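Long-range contacts in beta-glucosidase (Chaetomella raphigera, PDB 6JXG), which probably hydrolyses terminal, non-reducing beta-D-glucosyl residues with release of beta-D-glucose, as a secreted glycoside hydrolase family 3 enzyme of cellulose degradation: residues A[1-6]-A[224-229]; A[54-59]-A[105-110]. All coordinates share one frame; numbering follows the deposited sequence.

The chain starts in contact 1, where the loop 1-6 ahead of helix 7-17 is laid against residues 224-229, closing a loop of 217 intervening residues. Contact 2 is nested inside that loop: strand 55-57 meets strand 105-106 after a shorter excursion that includes helices 75-79 and 84-100. Both contacts reach the same six-stranded sheet of the N-terminal, TIM-barrel-type domain. Contact 2 joins its second and third strands, whereas contact 1 anchors the N terminus to the approach to its last strand, 228-231. Their centres lie about 19 Å apart, yet they touch, F228 CE1 of 224-229 packing 3.6 Å from Y56 OH of 54-59.

Contact 1 of 2, residues A[1-6]-A[224-229]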
loop_
_atom_site.group_PDB
_atom_site.type_symbol
_atom_site.label_atom_id
_atom_site.label_comp_id
_atom_site.label_asym_id
_atom_site.label_seq_id
_atom_site.Cartn_x
_atom_site.Cartn_y
_atom_site.Cartn_z
ATOM N N PRO A 1 -16.402 16.863 18.510
ATOM C CA PRO A 1 -16.511 15.506 19.081
ATOM C C PRO A 1 -17.799 14.784 18.691
ATOM O O PRO A 1 -18.879 15.371 18.815
ATOM C CB PRO A 1 -16.481 15.758 20.602
ATOM C CG PRO A 1 -15.674 17.026 20.746
ATOM C CD PRO A 1 -15.972 17.856 19.522
ATOM N N GLY A 2 -17.693 13.541 18.214
ATOM C CA GLY A 2 -18.853 12.737 17.808
ATOM C C GLY A 2 -19.440 13.015 16.420
ATOM O O GLY A 2 -20.460 12.438 16.056
ATOM N N ASP A 3 -18.813 13.898 15.646
ATOM C CA ASP A 3 -19.213 14.181 14.245
ATOM C C ASP A 3 -19.228 12.901 13.375
ATOM O O ASP A 3 -18.582 11.913 13.723
ATOM C CB ASP A 3 -18.222 15.167 13.617
ATOM C CG ASP A 3 -18.504 16.613 13.980
ATOM O OD1 ASP A 3 -19.499 16.900 14.690
ATOM O OD2 ASP A 3 -17.742 17.471 13.503
ATOM N N GLY A 4 -19.950 12.910 12.239
ATOM C CA GLY A 4 -20.045 11.664 11.394
ATOM C C GLY A 4 -20.763 10.526 12.110
ATOM O O GLY A 4 -21.820 10.742 12.698
ATOM N N ASP A 5 -20.181 9.326 12.087
ATOM C CA ASP A 5 -20.726 8.112 12.672
ATOM C C ASP A 5 -20.309 7.805 14.169
ATOM O O ASP A 5 -20.630 6.774 14.771
ATOM C CB ASP A 5 -20.300 6.918 11.808
ATOM C CG ASP A 5 -20.764 7.030 10.326
ATOM O OD1 ASP A 5 -21.778 7.705 10.071
ATOM O OD2 ASP A 5 -20.146 6.414 9.414
ATOM N N TRP A 6 -19.631 8.762 14.768
ATOM C CA TRP A 6 -18.916 8.559 16.021
ATOM C C TRP A 6 -19.669 9.014 17.312
ATOM O O TRP A 6 -19.110 8.971 18.425
ATOM C CB TRP A 6 -17.673 9.409 15.842
ATOM C CG TRP A 6 -16.741 8.785 14.907
ATOM C CD1 TRP A 6 -16.794 8.747 13.525
ATOM C CD2 TRP A 6 -15.606 8.042 15.284
ATOM N NE1 TRP A 6 -15.700 8.038 13.031
ATOM C CE2 TRP A 6 -14.983 7.569 14.097
ATOM C CE3 TRP A 6 -15.025 7.747 16.503
ATOM C CZ2 TRP A 6 -13.832 6.805 14.125
ATOM C CZ3 TRP A 6 -13.841 6.961 16.510
ATOM C CH2 TRP A 6 -13.263 6.547 15.345
ATOM N N ASP A 224 -11.573 16.677 10.403
ATOM C CA ASP A 224 -12.514 16.297 11.431
ATOM C C ASP A 224 -12.368 14.851 11.888
ATOM O O ASP A 224 -13.358 14.166 12.182
ATOM C CB ASP A 224 -13.908 16.578 10.923
ATOM C CG ASP A 224 -14.932 16.750 12.043
ATOM O OD1 ASP A 224 -16.098 16.410 11.770
ATOM O OD2 ASP A 224 -14.545 17.105 13.166
ATOM N N PHE A 225 -11.111 14.428 12.006
ATOM C CA PHE A 225 -10.817 13.096 12.406
ATOM C C PHE A 225 -11.259 12.883 13.871
ATOM O O PHE A 225 -10.873 13.671 14.778
ATOM C CB PHE A 225 -9.318 12.902 12.253
ATOM C CG PHE A 225 -8.798 11.578 12.777
ATOM C CD1 PHE A 225 -9.304 10.354 12.313
ATOM C CD2 PHE A 225 -7.737 11.552 13.689
ATOM C CE1 PHE A 225 -8.765 9.132 12.789
ATOM C CE2 PHE A 225 -7.278 10.330 14.196
ATOM C CZ PHE A 225 -7.765 9.148 13.719
ATOM N N GLN A 226 -12.022 11.825 14.107
ATOM C CA GLN A 226 -12.592 11.539 15.431
ATOM C C GLN A 226 -11.817 10.500 16.253
ATOM O O GLN A 226 -12.024 10.434 17.470
ATOM C CB GLN A 226 -14.047 11.101 15.308
ATOM C CG GLN A 226 -14.972 12.111 14.642
ATOM C CD GLN A 226 -15.116 13.331 15.503
ATOM O OE1 GLN A 226 -15.442 13.222 16.705
ATOM N NE2 GLN A 226 -14.837 14.502 14.938
ATOM N N GLY A 227 -10.884 9.754 15.627
ATOM C CA GLY A 227 -10.014 8.856 16.326
ATOM C C GLY A 227 -8.784 9.484 16.978
ATOM O O GLY A 227 -8.722 10.700 17.296
ATOM N N PHE A 228 -7.757 8.672 17.110
ATOM C CA PHE A 228 -6.619 9.016 17.883
ATOM C C PHE A 228 -5.349 8.870 17.029
ATOM O O PHE A 228 -5.311 8.088 16.083
ATOM C CB PHE A 228 -6.516 8.237 19.172
ATOM C CG PHE A 228 -6.153 6.831 19.013
ATOM C CD1 PHE A 228 -4.822 6.418 19.111
ATOM C CD2 PHE A 228 -7.168 5.859 18.834
ATOM C CE1 PHE A 228 -4.492 5.094 18.983
ATOM C CE2 PHE A 228 -6.846 4.531 18.737
ATOM C CZ PHE A 228 -5.501 4.108 18.842
ATOM N N VAL A 229 -4.383 9.712 17.350
ATOM C CA VAL A 229 -3.048 9.701 16.716
ATOM C C VAL A 229 -2.030 9.030 17.598
ATOM O O VAL A 229 -1.903 9.353 18.756
ATOM C CB VAL A 229 -2.596 11.147 16.397
ATOM C CG1 VAL A 229 -1.242 11.067 15.700
ATOM C CG2 VAL A 229 -3.624 11.812 15.472
#
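Q226 has CG anti to its carbonyl carbon (chi1 -59°), and a bend at chi2 (-67°) turns its amide toward the N-terminal loop while its CB stays over the indole of W6. The W6 side chain also leaves with CG anti to the carbonyl carbon, and the glutamine and the indole run antiparallel alongside one another. Q226 CB sits 3.6 Å from the centroid of the W6 five-membered ring in a CH-pi contact over the face, and G227 N follows above the same face near the rim, 4.0 Å from W6 CH2. At the far end of the glutamine, OE1 accepts the backbone N-H of G2 at 2.7 Å. This bond is short but bent, with G2 N above the carbonyl plane. Within its own segment Q226 NE2 donates to D224 O at 3.1 Å, the acceptor near the amide plane but NE2 above the plane of the D224 carbonyl; with both ends of the amide held, its rotation is restrained. Residues 224-227 lead from helix 214-222 into strand 228-231 of the TIM-barrel-type domain, with D224 at positive phi just after the helix; the chain start is thus fastened to an alpha-to-beta connection. In segment 1-6, D3 to W6 form a type II' beta turn, with G4 at positive phi. Beside the glutamine the carboxylates of D3 and D224 meet, their planes 66° apart and D3 OD2 2.6 Å from D224 OD1. Such a spacing suggests that one of the two acids is protonated, its pKa probably raised by the other. W6 is held from outside as well: NE1 is hydrogen-bonded to N193 OD1 and the ring stacks with F294, which closes helix 278-294.

Contact 2 of 2, residues A[54-59]-A[105-110]; sequences LCYQDG and VQLGPV
Strands 55-57 and 105-106 run parallel, Y56 paired with V105 and Q57 with Q106, and three backbone hydrogen bonds join the segments: V105 N to C55 O and Q57 N to V105 O, both with the donor close to the line of the C=O, then L107 N to Q57 O at 2.8 Å. The pair lies in the sheet of the TIM-barrel-type N-terminal domain, with 41-42 beside 55-57 and 151-157 beside 105-106. On the face bearing Y56 and V105 the two side chains extend together. V105 CG2, anti to its carbonyl carbon, rests over one face of the tyrosine ring, 4.2 Å from the centroid, while L107 CD2 comes to the ring edge, 4.3 Å from CD1 of Y56. Q106 projects from the other face. Its CG is anti to the backbone N (chi1 -168°), and the bend at chi2 (61°) carries the amide alongside the 57-59 backbone, where NE2 donates to G59 O, in the amide plane and on a lone pair of the carbonyl. The cis peptide between D58 and G59 leaves both D58 O and G59 O 3.1 Å from Q106 NE2. L107, centre of an inverse gamma turn, sets CB and CD1 each 3.5 Å from D58 OD1. D58 OD2 forms a salt bridge with R64, and K155 gives OD1 a weak, long ion pair, so this buried carboxylate probably remains ionised.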
loop_
_atom_site.group_PDB
_atom_site.type_symbol
_atom_site.label_atom_id
_atom_site.label_comp_id
_atom_site.label_asym_id
_atom_site.label_seq_id
_atom_site.Cartn_x
_atom_site.Cartn_y
_atom_site.Cartn_z
ATOM N N LEU A 54 -4.244 -2.586 26.048
ATOM C CA LEU A 54 -4.403 -2.432 24.594
ATOM C C LEU A 54 -3.173 -2.892 23.822
ATOM O O LEU A 54 -2.045 -2.488 24.158
ATOM C CB LEU A 54 -4.742 -1.006 24.164
ATOM C CG LEU A 54 -6.102 -0.544 24.700
ATOM C CD1 LEU A 54 -6.204 0.980 24.563
ATOM C CD2 LEU A 54 -7.234 -1.183 23.916
ATOM N N CYS A 55 -3.410 -3.686 22.768
ATOM C CA CYS A 55 -2.354 -4.397 22.036
ATOM C C CYS A 55 -2.271 -3.764 20.632
ATOM O O CYS A 55 -3.280 -3.772 19.882
ATOM C CB CYS A 55 -2.687 -5.886 21.940
ATOM S SG CYS A 55 -1.575 -6.838 20.824
ATOM N N TYR A 56 -1.082 -3.211 20.334
ATOM C CA TYR A 56 -0.789 -2.620 19.028
ATOM C C TYR A 56 0.220 -3.542 18.348
ATOM O O TYR A 56 1.327 -3.794 18.917
ATOM C CB TYR A 56 -0.142 -1.253 19.234
ATOM C CG TYR A 56 -1.008 -0.152 19.836
ATOM C CD1 TYR A 56 -1.460 0.926 19.065
ATOM C CD2 TYR A 56 -1.296 -0.135 21.159
ATOM C CE1 TYR A 56 -2.202 1.904 19.619
ATOM C CE2 TYR A 56 -2.071 0.841 21.732
ATOM C CZ TYR A 56 -2.515 1.885 20.958
ATOM O OH TYR A 56 -3.258 2.869 21.556
ATOM N N GLN A 57 -0.135 -4.035 17.170
ATOM C CA GLN A 57 0.675 -5.033 16.506
ATOM C C GLN A 57 0.893 -4.684 15.004
ATOM O O GLN A 57 -0.047 -4.358 14.281
ATOM C CB GLN A 57 0.101 -6.445 16.655
ATOM C CG GLN A 57 1.091 -7.550 16.294
ATOM C CD GLN A 57 2.132 -7.755 17.393
ATOM O OE1 GLN A 57 2.066 -7.142 18.481
ATOM N NE2 GLN A 57 3.096 -8.641 17.130
ATOM N N ASP A 58 2.142 -4.820 14.572
ATOM C CA ASP A 58 2.471 -4.770 13.111
ATOM C C ASP A 58 1.901 -6.053 12.422
ATOM O O ASP A 58 1.560 -7.070 13.095
ATOM C CB ASP A 58 3.972 -4.753 12.907
ATOM C CG ASP A 58 4.628 -3.425 13.200
ATOM O OD1 ASP A 58 4.015 -2.431 12.820
ATOM O OD2 ASP A 58 5.745 -3.401 13.801
ATOM N N GLY A 59 1.729 -6.048 11.117
ATOM C CA GLY A 59 1.953 -4.896 10.263
ATOM C C GLY A 59 0.916 -4.934 9.163
ATOM O O GLY A 59 -0.081 -5.626 9.275
ATOM N N VAL A 105 -5.208 -2.935 17.879
ATOM C CA VAL A 105 -4.855 -2.007 16.800
ATOM C C VAL A 105 -3.852 -2.723 15.922
ATOM O O VAL A 105 -2.770 -3.099 16.398
ATOM C CB VAL A 105 -4.250 -0.706 17.352
ATOM C CG1 VAL A 105 -3.981 0.260 16.195
ATOM C CG2 VAL A 105 -5.244 -0.116 18.375
ATOM N N GLN A 106 -4.223 -2.910 14.669
ATOM C CA GLN A 106 -3.339 -3.486 13.658
ATOM C C GLN A 106 -2.698 -2.338 12.894
ATOM O O GLN A 106 -3.419 -1.505 12.319
ATOM C CB GLN A 106 -4.120 -4.397 12.725
ATOM C CG GLN A 106 -3.254 -5.266 11.838
ATOM C CD GLN A 106 -2.346 -6.210 12.577
ATOM O OE1 GLN A 106 -2.620 -6.640 13.704
ATOM N NE2 GLN A 106 -1.262 -6.600 11.916
ATOM N N LEU A 107 -1.350 -2.344 12.803
ATOM C CA LEU A 107 -0.636 -1.141 12.354
ATOM C C LEU A 107 -0.535 -1.133 10.823
ATOM O O LEU A 107 0.532 -1.427 10.252
ATOM C CB LEU A 107 0.754 -1.057 13.057
ATOM C CG LEU A 107 0.612 -0.903 14.587
ATOM C CD1 LEU A 107 1.976 -0.958 15.223
ATOM C CD2 LEU A 107 -0.139 0.359 15.008
ATOM N N GLY A 108 -1.663 -0.861 10.174
ATOM C CA GLY A 108 -1.718 -0.574 8.728
ATOM C C GLY A 108 -3.177 -0.190 8.399
ATOM O O GLY A 108 -4.078 -0.294 9.255
ATOM N N PRO A 109 -3.454 0.169 7.155
ATOM C CA PRO A 109 -2.595 0.139 6.029
ATOM C C PRO A 109 -1.764 1.445 5.843
ATOM O O PRO A 109 -1.788 2.320 6.646
ATOM C CB PRO A 109 -3.541 -0.073 4.866
ATOM C CG PRO A 109 -4.811 0.694 5.262
ATOM C CD PRO A 109 -4.806 0.622 6.794
ATOM N N VAL A 110 -0.957 1.451 4.788
ATOM C CA VAL A 110 0.031 2.488 4.564
ATOM C C VAL A 110 -0.371 3.442 3.456
ATOM O O VAL A 110 -0.411 3.062 2.272
ATOM C CB VAL A 110 1.402 1.830 4.259
ATOM C CG1 VAL A 110 2.412 2.890 3.870
ATOM C CG2 VAL A 110 1.926 1.003 5.455
#